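Local coordinates for protein MNMC2 (Aquifex aeolicus, PDB 3VYW) that binds S-adenosylmethionine and methylates the modified wobble uridine of certain tRNAs, working as a methyltransferase without the oxidase domain usually fused to it, at residues Val103-Gly108 / Phe153-Val158; Tyr109-Ala114 / Ala189-Ala194. All coordinates share one frame; numbering follows the deposited sequence.

Contact 1: residues Val103-Gly108 / Phe153-Val158; sequences VGFGLG and FLLERV. With SAM (S-adenosylmethionine), chain E.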
loop_
_atom_site.group_PDB
_atom_site.type_symbol
_atom_site.label_atom_id
_atom_site.label_comp_id
_atom_site.label_asym_id
_atom_site.label_seq_id
_atom_site.Cartn_x
_atom_site.Cartn_y
_atom_site.Cartn_z
ATOM N N VAL A 103 6.311 1.573 0.610
ATOM C CA VAL A 103 5.723 0.962 -0.554
ATOM C C VAL A 103 4.893 1.968 -1.323
ATOM O O VAL A 103 3.806 2.252 -0.965
ATOM C CB VAL A 103 4.820 -0.185 -0.119
ATOM C CG1 VAL A 103 4.018 -0.690 -1.259
ATOM C CG2 VAL A 103 5.593 -1.305 0.484
ATOM N N GLY A 104 5.450 2.508 -2.387
ATOM C CA GLY A 104 4.830 3.540 -3.183
ATOM C C GLY A 104 5.251 4.929 -2.810
ATOM O O GLY A 104 4.704 5.511 -1.941
ATOM N N PHE A 105 6.221 5.481 -3.493
ATOM C CA PHE A 105 6.707 6.771 -3.108
ATOM C C PHE A 105 5.650 7.840 -3.202
ATOM O O PHE A 105 5.555 8.682 -2.360
ATOM C CB PHE A 105 7.897 7.173 -3.938
ATOM C CG PHE A 105 8.395 8.516 -3.610
ATOM C CD1 PHE A 105 9.166 8.707 -2.524
ATOM C CD2 PHE A 105 8.021 9.584 -4.346
ATOM C CE1 PHE A 105 9.599 9.939 -2.193
ATOM C CE2 PHE A 105 8.446 10.822 -4.023
ATOM C CZ PHE A 105 9.245 10.996 -2.948
ATOM N N GLY A 106 4.857 7.790 -4.248
ATOM C CA GLY A 106 3.798 8.735 -4.460
ATOM C C GLY A 106 4.247 10.158 -4.572
ATOM O O GLY A 106 5.072 10.466 -5.357
ATOM N N LEU A 107 3.664 11.044 -3.805
ATOM C CA LEU A 107 4.094 12.409 -3.791
ATOM C C LEU A 107 5.072 12.647 -2.691
ATOM O O LEU A 107 5.555 13.715 -2.529
ATOM C CB LEU A 107 2.922 13.329 -3.653
ATOM C CG LEU A 107 1.700 12.885 -4.394
ATOM C CD1 LEU A 107 0.596 13.834 -4.066
ATOM C CD2 LEU A 107 1.970 12.933 -5.863
ATOM N N GLY A 108 5.374 11.605 -1.958
ATOM C CA GLY A 108 6.320 11.680 -0.889
ATOM C C GLY A 108 5.805 12.178 0.423
ATOM O O GLY A 108 6.567 12.517 1.256
ATOM N N PHE A 153 12.555 19.541 0.828
ATOM C CA PHE A 153 13.811 18.957 1.168
ATOM C C PHE A 153 13.924 17.523 0.723
ATOM O O PHE A 153 14.936 17.128 0.234
ATOM C CB PHE A 153 13.984 19.103 2.662
ATOM C CG PHE A 153 15.069 18.285 3.258
ATOM C CD1 PHE A 153 16.236 18.861 3.608
ATOM C CD2 PHE A 153 14.883 16.970 3.548
ATOM C CE1 PHE A 153 17.220 18.133 4.193
ATOM C CE2 PHE A 153 15.861 16.232 4.117
ATOM C CZ PHE A 153 17.029 16.816 4.453
ATOM N N LEU A 154 12.884 16.738 0.919
ATOM C CA LEU A 154 12.837 15.384 0.437
ATOM C C LEU A 154 12.848 15.283 -1.057
ATOM O O LEU A 154 13.470 14.451 -1.613
ATOM C CB LEU A 154 11.613 14.680 0.973
ATOM C CG LEU A 154 11.385 13.255 0.523
ATOM C CD1 LEU A 154 12.419 12.361 1.125
ATOM C CD2 LEU A 154 10.031 12.797 0.955
ATOM N N LEU A 155 12.115 16.138 -1.710
ATOM C CA LEU A 155 12.038 16.099 -3.139
ATOM C C LEU A 155 13.359 16.394 -3.809
ATOM O O LEU A 155 13.668 15.832 -4.809
ATOM C CB LEU A 155 10.912 16.978 -3.647
ATOM C CG LEU A 155 9.520 16.504 -3.278
ATOM C CD1 LEU A 155 8.526 17.583 -3.534
ATOM C CD2 LEU A 155 9.175 15.278 -4.061
ATOM N N GLU A 156 14.136 17.269 -3.215
ATOM C CA GLU A 156 15.416 17.653 -3.714
ATOM C C GLU A 156 16.303 16.451 -3.756
ATOM O O GLU A 156 17.118 16.333 -4.610
ATOM C CB GLU A 156 16.040 18.710 -2.821
ATOM C CG GLU A 156 15.678 20.126 -3.186
ATOM C CD GLU A 156 15.807 21.111 -2.050
ATOM O OE1 GLU A 156 16.437 20.793 -1.054
ATOM O OE2 GLU A 156 15.297 22.224 -2.178
ATOM N N ARG A 157 16.147 15.571 -2.799
ATOM C CA ARG A 157 16.993 14.421 -2.652
ATOM C C ARG A 157 16.567 13.185 -3.400
ATOM O O ARG A 157 17.262 12.236 -3.422
ATOM C CB ARG A 157 17.120 14.103 -1.188
ATOM C CG ARG A 157 18.049 15.041 -0.486
ATOM C CD ARG A 157 17.583 15.487 0.859
ATOM N NE ARG A 157 18.495 16.465 1.394
ATOM C CZ ARG A 157 18.353 17.755 1.235
ATOM N NH1 ARG A 157 17.347 18.207 0.562
ATOM N NH2 ARG A 157 19.209 18.585 1.741
ATOM N N VAL A 158 15.350 13.183 -3.928
ATOM C CA VAL A 158 14.978 12.059 -4.734
ATOM C C VAL A 158 15.911 11.943 -5.946
ATOM O O VAL A 158 16.113 12.989 -6.455
ATOM C CB VAL A 158 13.507 12.159 -5.104
ATOM C CG1 VAL A 158 13.122 11.140 -6.129
ATOM C CG2 VAL A 158 12.675 12.006 -3.865
HETATM N N SAM E . 2.678 7.061 -0.686
HETATM C CA SAM E . 2.348 8.129 -1.551
HETATM C C SAM E . 2.443 9.332 -0.695
HETATM O O SAM E . 2.416 10.455 -1.134
HETATM O OXT SAM E . 2.600 9.169 0.478
HETATM C CB SAM E . 1.012 7.754 -2.153
HETATM C CG SAM E . 1.294 6.730 -3.258
HETATM S SD SAM E . 0.010 6.117 -4.079
HETATM C CE SAM E . -1.115 5.642 -3.001
HETATM C "C5'" SAM E . 0.428 4.751 -4.921
HETATM C "C4'" SAM E . 1.826 4.730 -5.551
HETATM O "O4'" SAM E . 2.220 3.391 -5.783
HETATM C "C3'" SAM E . 1.915 5.394 -6.909
HETATM O "O3'" SAM E . 3.108 6.141 -6.996
HETATM C "C2'" SAM E . 2.011 4.246 -7.875
HETATM O "O2'" SAM E . 2.729 4.620 -9.018
HETATM C "C1'" SAM E . 2.763 3.234 -7.076
HETATM N N9 SAM E . 2.673 1.847 -7.584
HETATM C C8 SAM E . 1.602 1.187 -7.952
HETATM N N7 SAM E . 1.885 -0.042 -8.336
HETATM C C5 SAM E . 3.170 -0.197 -8.224
HETATM C C6 SAM E . 4.126 -1.269 -8.467
HETATM N N6 SAM E . 3.760 -2.453 -8.925
HETATM N N1 SAM E . 5.382 -1.029 -8.221
HETATM C C2 SAM E . 5.784 0.118 -7.761
HETATM N N3 SAM E . 4.984 1.116 -7.536
HETATM C C4 SAM E . 3.686 1.040 -7.739
#
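The glycine-rich loop 103-108, which follows strand 97-103 and wraps the amino acid end of S-adenosylmethionine, is backed by residues 154-158, at and just beyond the end of helix 148-157, mainly through the Phe105 ring. With CG anti to the backbone N (chi1 178°) Phe105 reaches out to meet Val158 tip to tip, CZ lying 3.7 Å from Val158 CG2. Leu155 CD2 sits more loosely at the ring edge, 4.4 Å from Phe105 CZ, while Gly108 CA lies over one ring face, toward the rim, 3.6 Å above the plane. A side chain on Gly108 would run into Phe105 CZ and crowd Leu154 CD2, which already stands 3.5 Å from Gly108 O. Phe105, Gly108 and Leu154 are buried, with Val170 and Leu111 beside the ring, whereas Leu155 and Val158 lie partly exposed. On the outer side exposed Glu156 forms a salt bridge with Arg157, whose guanidinium lies over the rim of the Phe153 ring and donates from NH1 to Phe153 O. On the ligand side the loop works with backbone atoms, Gly104 O accepting from the SAM ammonium N at 2.8 Å and Leu107 N donating to SAM O at 3.0 Å. The chemistry implies a division of labour: between these two segments the contacts are apolar, without a hydrogen bond, while the loop's peptide groups read the polar end of the cofactor.

Contact 2: residues Tyr109-Ala114 / Ala189-Ala194; sequences YNLAVA and AVFHDA. With SAM (S-adenosylmethionine), chain E.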
loop_
_atom_site.group_PDB
_atom_site.type_symbol
_atom_site.label_atom_id
_atom_site.label_comp_id
_atom_site.label_asym_id
_atom_site.label_seq_id
_atom_site.Cartn_x
_atom_site.Cartn_y
_atom_site.Cartn_z
ATOM N N TYR A 109 4.499 12.224 0.574
ATOM C CA TYR A 109 3.855 12.760 1.749
ATOM C C TYR A 109 4.106 12.035 3.037
ATOM O O TYR A 109 4.369 12.646 4.011
ATOM C CB TYR A 109 2.365 12.778 1.533
ATOM C CG TYR A 109 1.858 13.873 0.667
ATOM C CD1 TYR A 109 2.698 14.712 -0.016
ATOM C CD2 TYR A 109 0.540 14.063 0.526
ATOM C CE1 TYR A 109 2.210 15.708 -0.805
ATOM C CE2 TYR A 109 0.056 15.048 -0.261
ATOM C CZ TYR A 109 0.891 15.868 -0.915
ATOM O OH TYR A 109 0.362 16.849 -1.679
ATOM N N ASN A 110 4.002 10.729 3.032
ATOM C CA ASN A 110 4.186 9.981 4.229
ATOM C C ASN A 110 5.573 10.196 4.721
ATOM O O ASN A 110 5.793 10.377 5.868
ATOM C CB ASN A 110 4.058 8.498 3.951
ATOM C CG ASN A 110 2.641 8.013 3.881
ATOM O OD1 ASN A 110 1.732 8.626 4.350
ATOM N ND2 ASN A 110 2.470 6.892 3.278
ATOM N N LEU A 111 6.524 10.141 3.821
ATOM C CA LEU A 111 7.898 10.287 4.166
ATOM C C LEU A 111 8.224 11.638 4.722
ATOM O O LEU A 111 8.946 11.746 5.650
ATOM C CB LEU A 111 8.761 9.993 2.960
ATOM C CG LEU A 111 8.758 8.547 2.547
ATOM C CD1 LEU A 111 9.649 8.281 1.373
ATOM C CD2 LEU A 111 9.121 7.638 3.687
ATOM N N ALA A 112 7.707 12.670 4.110
ATOM C CA ALA A 112 7.886 14.003 4.579
ATOM C C ALA A 112 7.253 14.248 5.920
ATOM O O ALA A 112 7.829 14.867 6.755
ATOM C CB ALA A 112 7.340 14.971 3.570
ATOM N N VAL A 113 6.051 13.769 6.115
ATOM C CA VAL A 113 5.402 13.922 7.379
ATOM C C VAL A 113 6.143 13.199 8.471
ATOM O O VAL A 113 6.282 13.701 9.535
ATOM C CB VAL A 113 3.939 13.508 7.294
ATOM C CG1 VAL A 113 3.336 13.367 8.656
ATOM C CG2 VAL A 113 3.189 14.529 6.500
ATOM N N ALA A 114 6.631 12.022 8.189
ATOM C CA ALA A 114 7.393 11.308 9.155
ATOM C C ALA A 114 8.666 12.013 9.537
ATOM O O ALA A 114 8.982 12.115 10.683
ATOM C CB ALA A 114 7.709 9.938 8.619
ATOM N N ALA A 189 9.498 0.393 10.272
ATOM C CA ALA A 189 8.181 0.659 9.794
ATOM C C ALA A 189 8.107 0.303 8.353
ATOM O O ALA A 189 9.003 0.583 7.628
ATOM C CB ALA A 189 7.874 2.113 9.953
ATOM N N VAL A 190 7.014 -0.300 7.935
ATOM C CA VAL A 190 6.710 -0.421 6.539
ATOM C C VAL A 190 5.496 0.409 6.296
ATOM O O VAL A 190 4.513 0.196 6.899
ATOM C CB VAL A 190 6.328 -1.832 6.176
ATOM C CG1 VAL A 190 5.972 -1.925 4.711
ATOM C CG2 VAL A 190 7.414 -2.787 6.560
ATOM N N PHE A 191 5.585 1.375 5.415
ATOM C CA PHE A 191 4.438 2.169 5.093
ATOM C C PHE A 191 3.901 1.603 3.827
ATOM O O PHE A 191 4.451 1.811 2.809
ATOM C CB PHE A 191 4.852 3.592 4.803
ATOM C CG PHE A 191 5.252 4.372 5.995
ATOM C CD1 PHE A 191 6.004 5.501 5.841
ATOM C CD2 PHE A 191 4.889 3.994 7.247
ATOM C CE1 PHE A 191 6.386 6.228 6.916
ATOM C CE2 PHE A 191 5.256 4.724 8.323
ATOM C CZ PHE A 191 6.008 5.837 8.161
ATOM N N HIS A 192 2.822 0.873 3.892
ATOM C CA HIS A 192 2.369 0.204 2.740
ATOM C C HIS A 192 1.273 0.943 2.105
ATOM O O HIS A 192 0.142 0.769 2.441
ATOM C CB HIS A 192 1.894 -1.146 3.174
ATOM C CG HIS A 192 1.808 -2.131 2.075
ATOM N ND1 HIS A 192 2.556 -3.181 2.025
ATOM C CD2 HIS A 192 1.022 -2.172 0.977
ATOM C CE1 HIS A 192 2.283 -3.866 0.951
ATOM N NE2 HIS A 192 1.341 -3.319 0.270
ATOM N N ASP A 193 1.601 1.752 1.130
ATOM C CA ASP A 193 0.659 2.695 0.605
ATOM C C ASP A 193 0.521 2.603 -0.876
ATOM O O ASP A 193 0.962 3.446 -1.589
ATOM C CB ASP A 193 1.105 4.083 0.962
ATOM C CG ASP A 193 0.017 5.062 0.883
ATOM O OD1 ASP A 193 -1.122 4.660 0.805
ATOM O OD2 ASP A 193 0.291 6.241 0.887
ATOM N N ALA A 194 -0.094 1.536 -1.320
ATOM C CA ALA A 194 -0.449 1.351 -2.683
ATOM C C ALA A 194 -1.856 1.835 -2.889
ATOM O O ALA A 194 -2.514 2.216 -1.971
ATOM C CB ALA A 194 -0.315 -0.089 -3.058
HETATM N N SAM E . 2.678 7.061 -0.686
HETATM C CA SAM E . 2.348 8.129 -1.551
HETATM C C SAM E . 2.443 9.332 -0.695
HETATM O O SAM E . 2.416 10.455 -1.134
HETATM O OXT SAM E . 2.600 9.169 0.478
HETATM C CB SAM E . 1.012 7.754 -2.153
HETATM C CG SAM E . 1.294 6.730 -3.258
HETATM S SD SAM E . 0.010 6.117 -4.079
HETATM C CE SAM E . -1.115 5.642 -3.001
HETATM C "C5'" SAM E . 0.428 4.751 -4.921
HETATM C "C4'" SAM E . 1.826 4.730 -5.551
HETATM O "O4'" SAM E . 2.220 3.391 -5.783
HETATM C "C3'" SAM E . 1.915 5.394 -6.909
HETATM O "O3'" SAM E . 3.108 6.141 -6.996
HETATM C "C2'" SAM E . 2.011 4.246 -7.875
HETATM O "O2'" SAM E . 2.729 4.620 -9.018
HETATM C "C1'" SAM E . 2.763 3.234 -7.076
HETATM N N9 SAM E . 2.673 1.847 -7.584
HETATM C C8 SAM E . 1.602 1.187 -7.952
HETATM N N7 SAM E . 1.885 -0.042 -8.336
HETATM C C5 SAM E . 3.170 -0.197 -8.224
HETATM C C6 SAM E . 4.126 -1.269 -8.467
HETATM N N6 SAM E . 3.760 -2.453 -8.925
HETATM N N1 SAM E . 5.382 -1.029 -8.221
HETATM C C2 SAM E . 5.784 0.118 -7.761
HETATM N N3 SAM E . 4.984 1.116 -7.536
HETATM C C4 SAM E . 3.686 1.040 -7.739
#
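A single carboxylate oxygen, Asp193 OD2, serves both the cofactor and the helix facing it: it accepts from the SAM ammonium N at 3.0 Å and, weakly, from Asn110 ND2 at 3.3 Å. The second bond is bent, with an N-H...O angle of 123°, and the amide and carboxylate cross obliquely, their planes 32° apart. Asp193 CG is anti to its backbone N, which directs the carboxylate at the ligand; the ammonium would probably favour its ionised form. At the first turn of the helix, Tyr109 N donates to SAM O at 3.2 Å and Asn110 N more weakly to SAM OXT, so the positive helix end probably steadies the ligand carboxylate. An alanine in place of Asn110 would remove the amide and its weak bond to Asp193, and would probably loosen the carboxylate somewhat. Beneath these polar groups Phe191 CD1 lies 4.0 Å from Asn110 CB, and Leu111 CD2 and Ala114 CB come up at the ring edge. Helix 109-121 packs on the sheet, its segment 109-114 running roughly antiparallel to strand 189-192 (142°), Phe191 also touching Ile100 and Asp102 of the adjacent strand 97-103, while Phe82 of helix 74-86 borders both Asn110 and Asp193.

How the contacts relate
Contacts 1 and 2 have centres about 10 Å apart and share one cofactor: loop 103-108 leads directly into helix 109-121, and Asp193 reaches the same ammonium as Gly104 O. Strand 97-103, the glycine-rich loop and the helix open the Rossmann-like methyltransferase fold and here hold the amino acid end of SAM. At the strand ends, Val103 N lies 2.9 Å from Phe191 O and Val103 O lies 3.1 Å from Asp193 N, probable hydrogen bonds that set the loop beside the carboxylate. Behind the pocket, Leu154 CD2 packs 3.7 Å from Leu111 CB, joining the two apolar layers. Glu133, Asp174, Ala175 and Asn200 add further hydrogen bonds to the cofactor.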